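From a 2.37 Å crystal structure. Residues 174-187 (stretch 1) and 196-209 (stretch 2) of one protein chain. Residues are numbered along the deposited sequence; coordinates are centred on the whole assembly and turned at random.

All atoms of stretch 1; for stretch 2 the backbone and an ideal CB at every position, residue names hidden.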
# COMPACT_ATOMS: atom_id res chain seq x y z
N ASN A 174 7.40 -12.50 -8.50
CA ASN A 174 7.60 -11.13 -8.98
C ASN A 174 8.34 -10.31 -7.92
O ASN A 174 8.30 -10.64 -6.74
CB ASN A 174 6.27 -10.45 -9.37
CG ASN A 174 5.25 -10.39 -8.23
OD1 ASN A 174 4.42 -11.29 -8.07
ND2 ASN A 174 5.32 -9.33 -7.44
N VAL A 175 9.02 -9.25 -8.36
CA VAL A 175 9.79 -8.40 -7.47
C VAL A 175 8.97 -7.73 -6.37
O VAL A 175 9.45 -7.56 -5.26
CB VAL A 175 10.59 -7.31 -8.25
CG1 VAL A 175 11.57 -7.98 -9.20
CG2 VAL A 175 9.65 -6.39 -9.02
N ALA A 176 7.73 -7.36 -6.66
CA ALA A 176 6.92 -6.74 -5.62
C ALA A 176 6.71 -7.71 -4.45
O ALA A 176 6.93 -7.35 -3.30
CB ALA A 176 5.58 -6.27 -6.17
N GLU A 177 6.31 -8.94 -4.74
CA GLU A 177 6.05 -9.91 -3.68
C GLU A 177 7.32 -10.40 -2.97
O GLU A 177 7.28 -10.78 -1.80
CB GLU A 177 5.24 -11.09 -4.23
CG GLU A 177 3.96 -10.61 -4.92
CD GLU A 177 2.93 -11.70 -5.16
OE1 GLU A 177 2.15 -11.57 -6.13
OE2 GLU A 177 2.89 -12.67 -4.38
N ILE A 178 8.44 -10.39 -3.68
CA ILE A 178 9.71 -10.79 -3.12
C ILE A 178 10.29 -9.65 -2.28
O ILE A 178 10.81 -9.86 -1.19
CB ILE A 178 10.74 -11.10 -4.22
CG1 ILE A 178 10.31 -12.33 -5.02
CG2 ILE A 178 12.12 -11.29 -3.59
CD1 ILE A 178 11.19 -12.60 -6.22
N GLY A 179 10.18 -8.43 -2.82
CA GLY A 179 10.72 -7.26 -2.15
C GLY A 179 9.84 -6.51 -1.17
O GLY A 179 10.16 -5.39 -0.79
N SER A 180 8.72 -7.11 -0.76
CA SER A 180 7.83 -6.45 0.18
C SER A 180 7.71 -7.24 1.47
O SER A 180 6.68 -7.19 2.14
CB SER A 180 6.45 -6.26 -0.44
OG SER A 180 6.49 -5.34 -1.52
N LEU A 181 8.78 -7.96 1.82
CA LEU A 181 8.80 -8.78 3.03
C LEU A 181 9.86 -8.33 4.03
O LEU A 181 9.73 -8.56 5.24
CB LEU A 181 9.09 -10.23 2.65
CG LEU A 181 8.22 -10.79 1.53
CD1 LEU A 181 8.69 -12.20 1.16
CD2 LEU A 181 6.77 -10.80 1.98
N VAL A 182 10.90 -7.68 3.51
CA VAL A 182 12.03 -7.21 4.32
C VAL A 182 11.69 -6.29 5.49
O VAL A 182 12.25 -6.46 6.58
CB VAL A 182 13.11 -6.54 3.41
CG1 VAL A 182 12.51 -5.36 2.64
CG2 VAL A 182 14.28 -6.09 4.25
N LEU A 183 10.79 -5.34 5.30
CA LEU A 183 10.43 -4.42 6.37
C LEU A 183 9.83 -5.15 7.58
O LEU A 183 10.32 -5.02 8.70
CB LEU A 183 9.42 -3.37 5.89
CG LEU A 183 9.50 -1.95 6.48
CD1 LEU A 183 8.16 -1.24 6.27
CD2 LEU A 183 9.85 -2.00 7.95
N GLU A 184 8.77 -5.92 7.36
CA GLU A 184 8.15 -6.58 8.50
C GLU A 184 8.91 -7.75 9.10
O GLU A 184 8.82 -7.99 10.30
CB GLU A 184 6.69 -6.98 8.20
CG GLU A 184 6.29 -7.31 6.78
CD GLU A 184 6.36 -6.12 5.83
OE1 GLU A 184 7.37 -6.01 5.11
OE2 GLU A 184 5.40 -5.31 5.81
N TRP A 185 9.69 -8.45 8.28
CA TRP A 185 10.47 -9.57 8.77
C TRP A 185 11.70 -9.09 9.55
O TRP A 185 12.12 -9.72 10.52
CB TRP A 185 10.87 -10.48 7.60
CG TRP A 185 9.72 -11.36 7.17
CD1 TRP A 185 8.51 -10.96 6.66
CD2 TRP A 185 9.65 -12.79 7.30
NE1 TRP A 185 7.69 -12.05 6.47
CE2 TRP A 185 8.36 -13.18 6.86
CE3 TRP A 185 10.54 -13.77 7.74
CZ2 TRP A 185 7.95 -14.52 6.85
CZ3 TRP A 185 10.13 -15.10 7.74
CH2 TRP A 185 8.84 -15.46 7.30
N THR A 186 12.26 -7.95 9.15
CA THR A 186 13.41 -7.40 9.86
C THR A 186 12.89 -6.84 11.19
O THR A 186 13.53 -6.98 12.23
CB THR A 186 14.11 -6.27 9.07
OG1 THR A 186 14.77 -6.83 7.92
CG2 THR A 186 15.14 -5.56 9.94
N ARG A 187 11.70 -6.24 11.14
CA ARG A 187 11.07 -5.68 12.33
C ARG A 187 10.81 -6.80 13.33
O ARG A 187 11.03 -6.64 14.53
CB ARG A 187 9.75 -4.99 11.96
CG ARG A 187 9.10 -4.22 13.10
CD ARG A 187 10.07 -3.20 13.67
NE ARG A 187 9.62 -2.60 14.92
CZ ARG A 187 10.45 -2.21 15.90
NH1 ARG A 187 11.76 -2.38 15.76
NH2 ARG A 187 9.96 -1.65 17.01
N UNK A 196 16.91 -14.98 12.37
CA UNK A 196 16.47 -15.77 11.22
C UNK A 196 15.50 -15.02 10.28
O UNK A 196 15.71 -14.98 9.07
CB UNK A 196 15.80 -17.05 11.72
N UNK A 197 14.45 -14.41 10.84
CA UNK A 197 13.46 -13.71 10.02
C UNK A 197 14.07 -12.71 9.05
O UNK A 197 13.83 -12.77 7.85
CB UNK A 197 12.46 -12.99 10.93
N UNK A 198 14.88 -11.79 9.58
CA UNK A 198 15.55 -10.78 8.75
C UNK A 198 16.49 -11.42 7.73
O UNK A 198 16.53 -11.00 6.56
CB UNK A 198 16.33 -9.80 9.63
N UNK A 199 17.24 -12.43 8.16
CA UNK A 199 18.18 -13.13 7.29
C UNK A 199 17.51 -13.70 6.05
O UNK A 199 18.01 -13.57 4.93
CB UNK A 199 18.87 -14.26 8.06
N UNK A 200 16.36 -14.32 6.26
CA UNK A 200 15.59 -14.92 5.18
C UNK A 200 15.09 -13.89 4.18
O UNK A 200 15.29 -14.04 2.98
CB UNK A 200 14.40 -15.70 5.75
N UNK A 201 14.44 -12.85 4.68
CA UNK A 201 13.89 -11.82 3.82
C UNK A 201 14.96 -11.08 3.04
O UNK A 201 14.82 -10.83 1.83
CB UNK A 201 13.08 -10.83 4.65
N UNK A 202 16.04 -10.74 3.73
CA UNK A 202 17.15 -10.02 3.13
C UNK A 202 17.90 -10.82 2.08
O UNK A 202 18.45 -10.25 1.13
CB UNK A 202 18.13 -9.58 4.22
N UNK A 203 17.93 -12.14 2.24
CA UNK A 203 18.61 -12.98 1.27
C UNK A 203 17.81 -12.96 -0.02
O UNK A 203 18.37 -12.79 -1.11
CB UNK A 203 18.78 -14.41 1.79
N UNK A 204 16.50 -13.12 0.09
CA UNK A 204 15.68 -13.10 -1.10
C UNK A 204 15.77 -11.75 -1.78
O UNK A 204 15.72 -11.66 -3.01
CB UNK A 204 14.23 -13.43 -0.76
N UNK A 205 15.92 -10.70 -0.98
CA UNK A 205 16.01 -9.33 -1.49
C UNK A 205 17.33 -9.08 -2.22
O UNK A 205 17.38 -8.34 -3.20
CB UNK A 205 15.86 -8.33 -0.34
N UNK A 206 18.39 -9.73 -1.73
CA UNK A 206 19.73 -9.57 -2.30
C UNK A 206 19.80 -9.76 -3.81
O UNK A 206 20.53 -9.06 -4.49
CB UNK A 206 20.69 -10.56 -1.63
N UNK A 207 19.03 -10.72 -4.32
CA UNK A 207 19.00 -11.01 -5.76
C UNK A 207 18.43 -9.86 -6.58
O UNK A 207 18.73 -9.73 -7.77
CB UNK A 207 18.18 -12.27 -6.02
N UNK A 208 17.63 -9.02 -5.94
CA UNK A 208 17.00 -7.87 -6.59
C UNK A 208 17.89 -6.63 -6.57
O UNK A 208 17.70 -5.71 -7.37
CB UNK A 208 15.67 -7.55 -5.91
N UNK A 209 18.86 -6.59 -5.65
CA UNK A 209 19.75 -5.45 -5.52
C UNK A 209 20.91 -5.47 -6.52
O UNK A 209 21.42 -4.42 -6.91
CB UNK A 209 20.30 -5.40 -4.09

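Helix 182-187 and helix 196-209 run nearly antiparallel (159°), 7.4 Å apart at their closest; because stretch 2 is helical, its facing positions recur every three or four residues. Position 196 has nothing of stretch 1 within 5.5 Å of its CB, leaving the choice wide; it is Gln196.

At 197 the CB points toward stretch 1 and lies 3.3 Å from Trp185 O, beside the indole. A large side chain could fit if it turned outward, and an apolar or aromatic one would suit the indole. The residue is Tyr197: its CB packs 3.8 Å from Trp185 CE3, its ring leads away, and the two rings meet obliquely, with planes at 66°.

The backbones come closest at 198, whose CA is 4.2 Å from Thr186 CA. The CB points sideways, 3.8 Å from Thr186 OG1, so a small residue fits comfortably, and Ala198 is found. Position 199 points away, which favours no particular residue; it is Gln199. At 200 the CB is directed toward stretch 1 but reaches only to 4.8 Å from Trp185 CZ3, an apolar border where several aliphatic residues would serve. Leu200 occupies it.

Position 201 is closely surrounded. Its CB lies 3.7 Å from Trp185 CB, 3.8 Å from Val182 CA and 4.1 Å from Leu181 O, surroundings that favour alanine, glycine or perhaps serine. Ala201 fills the site with its methyl group, and water 1 links its carbonyl to that of Ile178.

At position 202 the ideal CB points sideways and lies 5.2 Å from Val182 CG2, and a longer chain could touch this valine or reach the Thr186 hydroxyl. Gln202 does both: CG lies 4.1 Å from Val182 CG2, and OE1 approaches Thr186 OG1 to 3.2 Å. Position 203 is out of reach of stretch 1, which sets no preference; it is Lys203.

An ideal CB at 204 would lie 4.1 Å from Ile178 CG2, so a small residue would be accommodated. Gly204 O lies 3.7 Å from Ile178 CG2.

At 205 the CB points sideways, near Val182 and the Ile178 carbonyl; a polar chain could exploit the turn at Gly179. Glu205 bends back, bringing OE2 3.1 Å from Gly179 CA, and water 2 joins this oxygen to Ile178 O and Val182 N.

Position 208 points toward Val175 and Ile178, inviting a branched aliphatic chain. Leu208 places CD1 3.8 Å from Ile178 CG2 and CD2 4.0 Å from Val175 CB. At 206, 207 and 209 no atom of stretch 1 lies within 5.5 Å of the CB, so stretch 1 leaves the choice open; the residues are Ser206, Tyr207 and Leu209.

Stretch 2 196-209: QYAQLAQKGESYLL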
# COMPACT_ATOMS: atom_id res chain seq x y z
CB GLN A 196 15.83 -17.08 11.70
CG GLN A 196 15.44 -18.07 10.58
CD GLN A 196 14.47 -19.19 11.03
OE1 GLN A 196 14.16 -20.10 10.25
NE2 GLN A 196 14.00 -19.13 12.28
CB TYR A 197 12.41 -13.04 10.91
CG TYR A 197 11.79 -14.01 11.90
CD1 TYR A 197 11.12 -15.15 11.46
CD2 TYR A 197 11.97 -13.84 13.27
CE1 TYR A 197 10.64 -16.09 12.36
CE2 TYR A 197 11.50 -14.78 14.19
CZ TYR A 197 10.84 -15.91 13.72
OH TYR A 197 10.43 -16.88 14.61
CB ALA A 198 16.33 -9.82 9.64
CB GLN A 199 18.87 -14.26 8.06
CG GLN A 199 19.92 -13.76 9.05
CD GLN A 199 20.37 -14.83 10.05
OE1 GLN A 199 21.29 -14.60 10.83
NE2 GLN A 199 19.72 -15.99 10.02
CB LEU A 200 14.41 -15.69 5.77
CG LEU A 200 14.50 -17.22 5.91
CD1 LEU A 200 15.95 -17.69 5.87
CD2 LEU A 200 13.80 -17.65 7.19
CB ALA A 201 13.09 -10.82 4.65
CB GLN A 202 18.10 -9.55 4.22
CG GLN A 202 17.45 -8.51 5.11
CD GLN A 202 18.32 -8.07 6.25
OE1 GLN A 202 17.85 -7.44 7.19
NE2 GLN A 202 19.60 -8.39 6.18
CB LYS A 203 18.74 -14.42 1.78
CG LYS A 203 19.44 -15.36 0.79
CD LYS A 203 19.83 -16.69 1.43
CE LYS A 203 20.72 -17.50 0.49
NZ LYS A 203 21.13 -18.81 1.10
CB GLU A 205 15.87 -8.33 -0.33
CG GLU A 205 15.99 -6.85 -0.71
CD GLU A 205 14.65 -6.17 -1.01
OE1 GLU A 205 14.67 -4.96 -1.34
OE2 GLU A 205 13.58 -6.81 -0.91
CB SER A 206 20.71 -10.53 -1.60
OG SER A 206 20.52 -11.87 -2.03
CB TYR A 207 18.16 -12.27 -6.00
CG TYR A 207 18.80 -13.53 -5.45
CD1 TYR A 207 19.75 -14.22 -6.19
CD2 TYR A 207 18.45 -14.02 -4.20
CE1 TYR A 207 20.35 -15.38 -5.69
CE2 TYR A 207 19.05 -15.17 -3.68
CZ TYR A 207 19.99 -15.85 -4.44
OH TYR A 207 20.55 -17.01 -3.95
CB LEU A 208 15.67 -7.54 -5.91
CG LEU A 208 14.47 -8.45 -6.17
CD1 LEU A 208 14.81 -9.88 -5.82
CD2 LEU A 208 13.27 -7.95 -5.35
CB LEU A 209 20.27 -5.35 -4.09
CG LEU A 209 19.17 -5.30 -3.02
CD1 LEU A 209 19.81 -5.14 -1.64
CD2 LEU A 209 18.18 -4.16 -3.31
O HOH W 1 12.74 -11.80 0.32
O HOH W 2 11.60 -8.10 0.77
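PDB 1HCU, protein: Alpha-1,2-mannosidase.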